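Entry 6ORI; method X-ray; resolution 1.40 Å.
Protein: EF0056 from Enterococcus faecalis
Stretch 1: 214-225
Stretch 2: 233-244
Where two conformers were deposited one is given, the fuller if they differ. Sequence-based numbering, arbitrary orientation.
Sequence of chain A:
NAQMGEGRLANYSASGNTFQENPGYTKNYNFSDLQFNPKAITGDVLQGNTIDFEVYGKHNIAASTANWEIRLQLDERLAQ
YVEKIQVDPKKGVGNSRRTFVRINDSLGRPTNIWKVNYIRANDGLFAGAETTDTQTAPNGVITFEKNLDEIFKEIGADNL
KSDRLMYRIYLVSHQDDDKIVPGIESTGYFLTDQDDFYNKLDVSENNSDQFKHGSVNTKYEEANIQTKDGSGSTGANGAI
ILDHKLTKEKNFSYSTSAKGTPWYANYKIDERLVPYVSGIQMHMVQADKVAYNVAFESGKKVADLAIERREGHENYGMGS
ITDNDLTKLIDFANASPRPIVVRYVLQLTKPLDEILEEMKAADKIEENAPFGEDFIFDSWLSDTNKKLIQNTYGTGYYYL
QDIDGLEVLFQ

Stretch 1, residues 214-225: GSVNTKYEEANI
Stretch 2 (233-244) STGANGAIILDH

This contact is an antiparallel two-strand pairing, 214-221 against 239-244, that runs on past the strand ends into a loop held by Thr234 and a type I turn from Gly235 to Gly238. The strand axes approach to 4.6 Å, with 157° between their directions, and the two stretches together bury 854 Å².

Register follows from three hydrogen-bonded pairs. Asn217 N gives to Asp243 O at 3.0 Å and Asp243 N to Asn217 O at 2.9 Å; Lys219 N reaches Ile241 O at 3.1 Å, and Ile241 N returns to Lys219 O at 2.8 Å; Glu221 N meets Ala239 O at 2.8 Å, and Ala239 N meets Glu221 O at 3.1 Å. Asn217 CA lies 5.2 Å from Asp243 CA, and Glu221 CA 5.4 Å from Ala239 CA. The non-hydrogen-bonded pairs Val216-His244, Thr218-Leu242 and Tyr220-Ile240 alternate with them and are narrower: Val216 CA is 4.5 Å from His244 CA, and Thr218 CA 4.8 Å from Leu242 CA. Here CA-H groups approach carbonyls, as from Thr218 CA to Ile241 O at 3.2 Å. Strand phi runs from -154° to -83° and psi from 105° to 157°.

The alternation sorts side chains by face. Val216, Thr218, Tyr220, Ile240, Leu242 and His244 share one: Thr218 CG2 lies 3.8 Å from Leu242 CD2, and Val216 CG2 4.1 Å from His244 CD2. Val216, Tyr220 and His244 are chi1 t, Thr218 is p, and Ile240 and Leu242 are m. The other face carries Asn217, Lys219, Glu221, Ala239, Ile241 and Asp243. Lys219, t at all four chi angles, extends until NZ forms a 2.8 Å salt bridge with Glu221 OE2 along its own strand. Glu221, m at chi1 and chi2, packs CG 3.4 Å from CG1 of Ile241 (m, m), so one residue serves both charge and apolar packing.

Beyond Glu221 the side chain of Thr234 (chi1 p) takes over. Its OG1 donates to Glu222 O at 2.7 Å and accepts from Ile225 N at 3.2 Å, while Thr234 N donates to Ile225 O, also at 3.2 Å. Ile225 (p, t) places CG1 3.6 Å from Thr234 CG2.

Gly235 O closes the turn, accepting from Gly238 N at 3.3 Å, and also receives Asn224 N at 3.1 Å. Both glycines have positive phi. At Gly235 (86/174) a CB would jam against the preceding carbonyl; at Gly238 (75/-176) it would clash with Tyr220 OH at 2.5 Å and Glu221 O at 2.7 Å. Gly238 CA lies 3.3 Å from Glu221 O, just before strand 239-244 begins.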

ATOM      1  N   GLY A 214       3.277  -4.815   5.305  1.00  5.56           N
ATOM      2  CA  GLY A 214       3.903  -4.407   4.073  1.00  4.40           C
ATOM      3  C   GLY A 214       2.820  -4.078   3.065  1.00  5.72           C
ATOM      4  O   GLY A 214       1.767  -4.718   3.027  1.00  6.93           O
ATOM      5  N   SER A 215       3.087  -3.076   2.244  1.00  5.23           N
ATOM      6  CA  SER A 215       2.167  -2.669   1.213  1.00  4.74           C
ATOM      7  C   SER A 215       2.949  -2.267  -0.013  1.00  5.61           C
ATOM      8  O   SER A 215       4.123  -1.930   0.067  1.00  5.11           O
ATOM      9  CB  SER A 215       1.277  -1.523   1.694  1.00  9.19           C
ATOM     10  OG  SER A 215       2.053  -0.437   2.170  1.00 10.62           O
ATOM     11  N   VAL A 216       2.292  -2.334  -1.161  1.00  7.30           N
ATOM     12  CA  VAL A 216       2.845  -1.824  -2.407  1.00  7.87           C
ATOM     13  C   VAL A 216       1.833  -0.897  -3.072  1.00  7.60           C
ATOM     14  O   VAL A 216       0.736  -1.340  -3.430  1.00 10.25           O
ATOM     15  CB  VAL A 216       3.218  -2.979  -3.343  1.00  7.50           C
ATOM     16  CG1 VAL A 216       3.613  -2.455  -4.709  1.00 10.88           C
ATOM     17  CG2 VAL A 216       4.367  -3.773  -2.768  1.00  8.63           C
ATOM     18  N   ASN A 217       2.212   0.372  -3.217  1.00  7.57           N
ATOM     19  CA  ASN A 217       1.438   1.383  -3.952  1.00  7.88           C
ATOM     20  C   ASN A 217       2.099   1.513  -5.310  1.00  6.65           C
ATOM     21  O   ASN A 217       3.316   1.313  -5.441  1.00  8.95           O
ATOM     22  CB  ASN A 217       1.496   2.748  -3.248  1.00  9.71           C
ATOM     23  CG  ASN A 217       0.104   3.359  -2.895  1.00 23.57           C
ATOM     24  OD1 ASN A 217      -0.831   2.684  -2.487  1.00  8.92           O
ATOM     25  ND2 ASN A 217      -0.002   4.670  -3.055  1.00 34.94           N
ATOM     26  N   THR A 218       1.315   1.804  -6.327  1.00  5.73           N
ATOM     27  CA  THR A 218       1.806   1.939  -7.683  1.00  6.69           C
ATOM     28  C   THR A 218       1.353   3.271  -8.240  1.00  7.06           C
ATOM     29  O   THR A 218       0.332   3.831  -7.822  1.00  7.85           O
ATOM     30  CB  THR A 218       1.284   0.826  -8.600  1.00  9.32           C
ATOM     31  OG1 THR A 218      -0.111   1.029  -8.839  1.00  9.06           O
ATOM     32  CG2 THR A 218       1.513  -0.563  -8.011  1.00 10.04           C
ATOM     33  N   LYS A 219       2.125   3.791  -9.166  1.00  6.43           N
ATOM     34  CA  LYS A 219       1.791   5.035  -9.829  1.00  8.56           C
ATOM     35  C   LYS A 219       2.446   5.050 -11.193  1.00  8.93           C
ATOM     36  O   LYS A 219       3.567   4.570 -11.345  1.00 10.87           O
ATOM     37  CB  LYS A 219       2.324   6.221  -9.022  1.00 10.12           C
ATOM     38  CG  LYS A 219       1.965   7.565  -9.603  1.00 18.25           C
ATOM     39  CD  LYS A 219       2.639   8.708  -8.884  1.00 15.06           C
ATOM     40  CE  LYS A 219       2.252  10.018  -9.547  1.00 19.82           C
ATOM     41  NZ  LYS A 219       2.900  11.202  -8.907  1.00 20.96           N
ATOM     42  N   TYR A 220       1.738   5.521 -12.199  1.00  7.96           N
ATOM     43  CA  TYR A 220       2.389   5.888 -13.451  1.00 10.85           C
ATOM     44  C   TYR A 220       2.962   7.294 -13.324  1.00 15.62           C
ATOM     45  O   TYR A 220       2.223   8.253 -13.083  1.00 18.30           O
ATOM     46  CB  TYR A 220       1.405   5.853 -14.613  1.00 15.53           C
ATOM     47  CG  TYR A 220       2.013   6.475 -15.838  1.00 23.40           C
ATOM     48  CD1 TYR A 220       2.892   5.757 -16.631  1.00 16.84           C
ATOM     49  CD2 TYR A 220       1.738   7.799 -16.179  1.00 19.86           C
ATOM     50  CE1 TYR A 220       3.464   6.329 -17.759  1.00 22.24           C
ATOM     51  CE2 TYR A 220       2.304   8.379 -17.295  1.00 30.16           C
ATOM     52  CZ  TYR A 220       3.166   7.642 -18.078  1.00 27.51           C
ATOM     53  OH  TYR A 220       3.733   8.227 -19.185  1.00 35.49           O
ATOM     54  N   GLU A 221       4.276   7.434 -13.476  1.00 10.87           N
ATOM     55  CA  GLU A 221       4.930   8.736 -13.429  1.00  8.80           C
ATOM     56  C   GLU A 221       5.269   9.172 -14.853  1.00 11.26           C
ATOM     57  O   GLU A 221       5.641   8.353 -15.706  1.00  9.64           O
ATOM     58  CB  GLU A 221       6.213   8.734 -12.572  1.00 14.09           C
ATOM     59  CG  GLU A 221       6.030   8.951 -11.058  1.00 16.14           C
ATOM     60  CD  GLU A 221       5.593  10.369 -10.667  1.00 12.73           C
ATOM     61  OE1 GLU A 221       5.257  11.170 -11.576  1.00 15.77           O
ATOM     62  OE2 GLU A 221       5.577  10.674  -9.451  1.00 17.87           O
ATOM     63  N   GLU A 222       5.133  10.469 -15.086  1.00 11.65           N
ATOM     64  CA  GLU A 222       5.405  11.065 -16.390  1.00 10.33           C
ATOM     65  C   GLU A 222       6.856  10.867 -16.819  1.00  7.61           C
ATOM     66  O   GLU A 222       7.763  10.690 -16.005  1.00  8.76           O
ATOM     67  CB  GLU A 222       5.043  12.567 -16.361  1.00 19.87           C
ATOM     68  CG  GLU A 222       5.568  13.302 -15.137  1.00 33.14           C
ATOM     69  CD  GLU A 222       5.084  14.739 -15.037  1.00 48.57           C
ATOM     70  OE1 GLU A 222       4.537  15.245 -16.042  1.00 33.86           O
ATOM     71  OE2 GLU A 222       5.255  15.353 -13.946  1.00 20.18           O
ATOM     72  N   ALA A 223       7.053  10.903 -18.119  1.00  7.29           N
ATOM     73  CA  ALA A 223       8.380  10.848 -18.705  1.00  8.45           C
ATOM     74  C   ALA A 223       9.269  11.994 -18.228  1.00  5.94           C
ATOM     75  O   ALA A 223       8.823  13.114 -17.986  1.00  6.73           O
ATOM     76  CB  ALA A 223       8.295  10.897 -20.208  1.00  8.83           C
ATOM     77  N   ASN A 224      10.543  11.686 -18.096  1.00  6.40           N
ATOM     78  CA  ASN A 224      11.596  12.664 -17.927  1.00  7.30           C
ATOM     79  C   ASN A 224      11.452  13.548 -16.707  1.00  6.94           C
ATOM     80  O   ASN A 224      11.706  14.761 -16.740  1.00 10.18           O
ATOM     81  CB  ASN A 224      11.750  13.474 -19.212  1.00  8.37           C
ATOM     82  CG  ASN A 224      12.257  12.630 -20.343  1.00  8.25           C
ATOM     83  OD1 ASN A 224      12.908  11.615 -20.114  1.00 10.85           O
ATOM     84  ND2 ASN A 224      11.995  13.051 -21.561  1.00  9.26           N
ATOM     85  N   ILE A 225      11.111  12.906 -15.609  1.00  6.65           N
ATOM     86  CA  ILE A 225      11.252  13.559 -14.307  1.00  8.53           C
ATOM     87  C   ILE A 225      12.416  12.943 -13.589  1.00  7.07           C
ATOM     88  O   ILE A 225      12.900  11.870 -13.986  1.00  8.74           O
ATOM     89  CB  ILE A 225       9.972  13.550 -13.446  1.00  7.96           C
ATOM     90  CG1 ILE A 225       9.586  12.157 -12.982  1.00  8.47           C
ATOM     91  CG2 ILE A 225       8.812  14.165 -14.241  1.00  9.19           C
ATOM     92  CD1 ILE A 225       8.537  12.162 -11.896  1.00  9.27           C
ATOM     93  N   SER A 233      15.608   8.748 -12.533  1.00  7.52           N
ATOM     94  CA  SER A 233      14.754   9.295 -13.577  1.00  7.57           C
ATOM     95  C   SER A 233      13.748   8.286 -14.088  1.00  8.50           C
ATOM     96  O   SER A 233      13.904   7.092 -13.895  1.00  9.22           O
ATOM     97  CB  SER A 233      15.612   9.795 -14.734  1.00 11.10           C
ATOM     98  OG  SER A 233      16.632   8.852 -15.019  1.00 20.31           O
ATOM     99  N   THR A 234      12.708   8.749 -14.788  1.00  9.00           N
ATOM    100  CA  THR A 234      11.661   7.846 -15.288  1.00 10.08           C
ATOM    101  C   THR A 234      11.742   7.358 -16.739  1.00 14.21           C
ATOM    102  O   THR A 234      10.982   6.482 -17.169  1.00 14.19           O
ATOM    103  CB  THR A 234      10.297   8.506 -15.165  1.00  7.75           C
ATOM    104  OG1 THR A 234      10.322   9.824 -15.728  1.00  8.44           O
ATOM    105  CG2 THR A 234       9.945   8.618 -13.694  1.00  7.85           C
ATOM    106  N   GLY A 235      12.590   8.000 -17.499  1.00  8.72           N
ATOM    107  CA  GLY A 235      12.805   7.650 -18.893  1.00  7.33           C
ATOM    108  C   GLY A 235      11.831   8.295 -19.870  1.00  7.33           C
ATOM    109  O   GLY A 235      10.871   8.970 -19.482  1.00  6.52           O
ATOM    110  N   ALA A 236      12.071   8.096 -21.161  1.00  6.82           N
ATOM    111  CA  ALA A 236      11.342   8.821 -22.197  1.00  7.72           C
ATOM    112  C   ALA A 236       9.863   8.475 -22.310  1.00  8.75           C
ATOM    113  O   ALA A 236       9.094   9.229 -22.917  1.00  9.21           O
ATOM    114  CB  ALA A 236      11.989   8.578 -23.552  1.00  9.65           C
ATOM    115  N   ASN A 237       9.465   7.319 -21.775  1.00  7.04           N
ATOM    116  CA  ASN A 237       8.088   6.855 -21.889  1.00  7.63           C
ATOM    117  C   ASN A 237       7.428   6.759 -20.542  1.00  8.31           C
ATOM    118  O   ASN A 237       6.367   6.155 -20.400  1.00 11.44           O
ATOM    119  CB  ASN A 237       8.059   5.505 -22.595  1.00 10.73           C
ATOM    120  CG  ASN A 237       8.602   5.602 -23.983  1.00 13.73           C
ATOM    121  OD1 ASN A 237       8.026   6.291 -24.810  1.00 18.15           O
ATOM    122  ND2 ASN A 237       9.742   4.985 -24.228  1.00 20.01           N
ATOM    123  N   GLY A 238       8.021   7.384 -19.542  1.00  6.06           N
ATOM    124  CA  GLY A 238       7.487   7.290 -18.205  1.00  7.94           C
ATOM    125  C   GLY A 238       7.777   5.940 -17.581  1.00  7.21           C
ATOM    126  O   GLY A 238       8.490   5.083 -18.111  1.00  7.06           O
ATOM    127  N   ALA A 239       7.242   5.757 -16.394  1.00  6.43           N
ATOM    128  CA  ALA A 239       7.575   4.595 -15.599  1.00  6.20           C
ATOM    129  C   ALA A 239       6.441   4.230 -14.681  1.00  7.40           C
ATOM    130  O   ALA A 239       5.653   5.090 -14.275  1.00  8.39           O
ATOM    131  CB  ALA A 239       8.806   4.872 -14.794  1.00  7.44           C
ATOM    132  N   ILE A 240       6.336   2.957 -14.352  0.55  6.23           N
ATOM    133  CA  ILE A 240       5.498   2.559 -13.242  0.55  5.65           C
ATOM    134  C   ILE A 240       6.370   2.493 -12.003  0.55  5.47           C
ATOM    135  O   ILE A 240       7.406   1.823 -11.997  0.55  6.72           O
ATOM    136  CB  ILE A 240       4.794   1.224 -13.486  0.55  5.75           C
ATOM    137  CG1 ILE A 240       3.860   1.339 -14.693  0.55  7.31           C
ATOM    138  CG2 ILE A 240       4.029   0.795 -12.226  0.55  6.69           C
ATOM    139  CD1 ILE A 240       3.363   0.001 -15.212  0.55 14.83           C
ATOM    140  N   ILE A 241       5.962   3.232 -10.977  1.00  5.55           N
ATOM    141  CA  ILE A 241       6.680   3.314  -9.714  1.00  4.59           C
ATOM    142  C   ILE A 241       6.021   2.411  -8.709  1.00  6.15           C
ATOM    143  O   ILE A 241       4.810   2.462  -8.520  1.00  6.53           O
ATOM    144  CB  ILE A 241       6.645   4.741  -9.121  1.00  6.10           C
ATOM    145  CG1 ILE A 241       6.937   5.810 -10.179  1.00 10.64           C
ATOM    146  CG2 ILE A 241       7.610   4.873  -7.949  1.00  8.38           C
ATOM    147  CD1 ILE A 241       8.230   5.639 -10.895  1.00 10.64           C
ATOM    148  N   LEU A 242       6.810   1.566  -8.069  1.00  4.88           N
ATOM    149  CA  LEU A 242       6.365   0.703  -6.980  1.00  4.52           C
ATOM    150  C   LEU A 242       6.951   1.258  -5.709  1.00  4.73           C
ATOM    151  O   LEU A 242       8.181   1.340  -5.564  1.00  7.69           O
ATOM    152  CB  LEU A 242       6.845  -0.733  -7.125  1.00  7.35           C
ATOM    153  CG  LEU A 242       6.627  -1.424  -8.449  1.00  8.29           C
ATOM    154  CD1 LEU A 242       7.135  -2.878  -8.392  1.00 10.48           C
ATOM    155  CD2 LEU A 242       5.161  -1.372  -8.793  1.00  9.40           C
ATOM    156  N   ASP A 243       6.094   1.638  -4.783  1.00  4.97           N
ATOM    157  CA  ASP A 243       6.522   2.054  -3.462  1.00  5.43           C
ATOM    158  C   ASP A 243       6.183   0.941  -2.483  1.00  4.00           C
ATOM    159  O   ASP A 243       5.002   0.695  -2.184  1.00  6.27           O
ATOM    160  CB  ASP A 243       5.875   3.379  -3.067  1.00  7.45           C
ATOM    161  CG  ASP A 243       6.550   4.581  -3.737  1.00 14.14           C
ATOM    162  OD1 ASP A 243       7.609   4.399  -4.364  1.00 14.56           O
ATOM    163  OD2 ASP A 243       6.036   5.706  -3.623  1.00 20.33           O
ATOM    164  N   HIS A 244       7.215   0.222  -2.068  1.00  3.45           N
ATOM    165  CA  HIS A 244       7.084  -0.852  -1.102  1.00  4.70           C
ATOM    166  C   HIS A 244       7.271  -0.240   0.270  1.00  3.75           C
ATOM    167  O   HIS A 244       8.363   0.201   0.624  1.00  5.57           O
ATOM    168  CB  HIS A 244       8.141  -1.923  -1.391  1.00  4.68           C
ATOM    169  CG  HIS A 244       8.122  -3.074  -0.432  1.00  5.18           C
ATOM    170  ND1 HIS A 244       9.246  -3.842  -0.181  1.00  5.05           N
ATOM    171  CD2 HIS A 244       7.117  -3.630   0.285  1.00  5.50           C
ATOM    172  CE1 HIS A 244       8.934  -4.793   0.675  1.00  5.46           C
ATOM    173  NE2 HIS A 244       7.652  -4.676   0.986  1.00  5.63           N
TER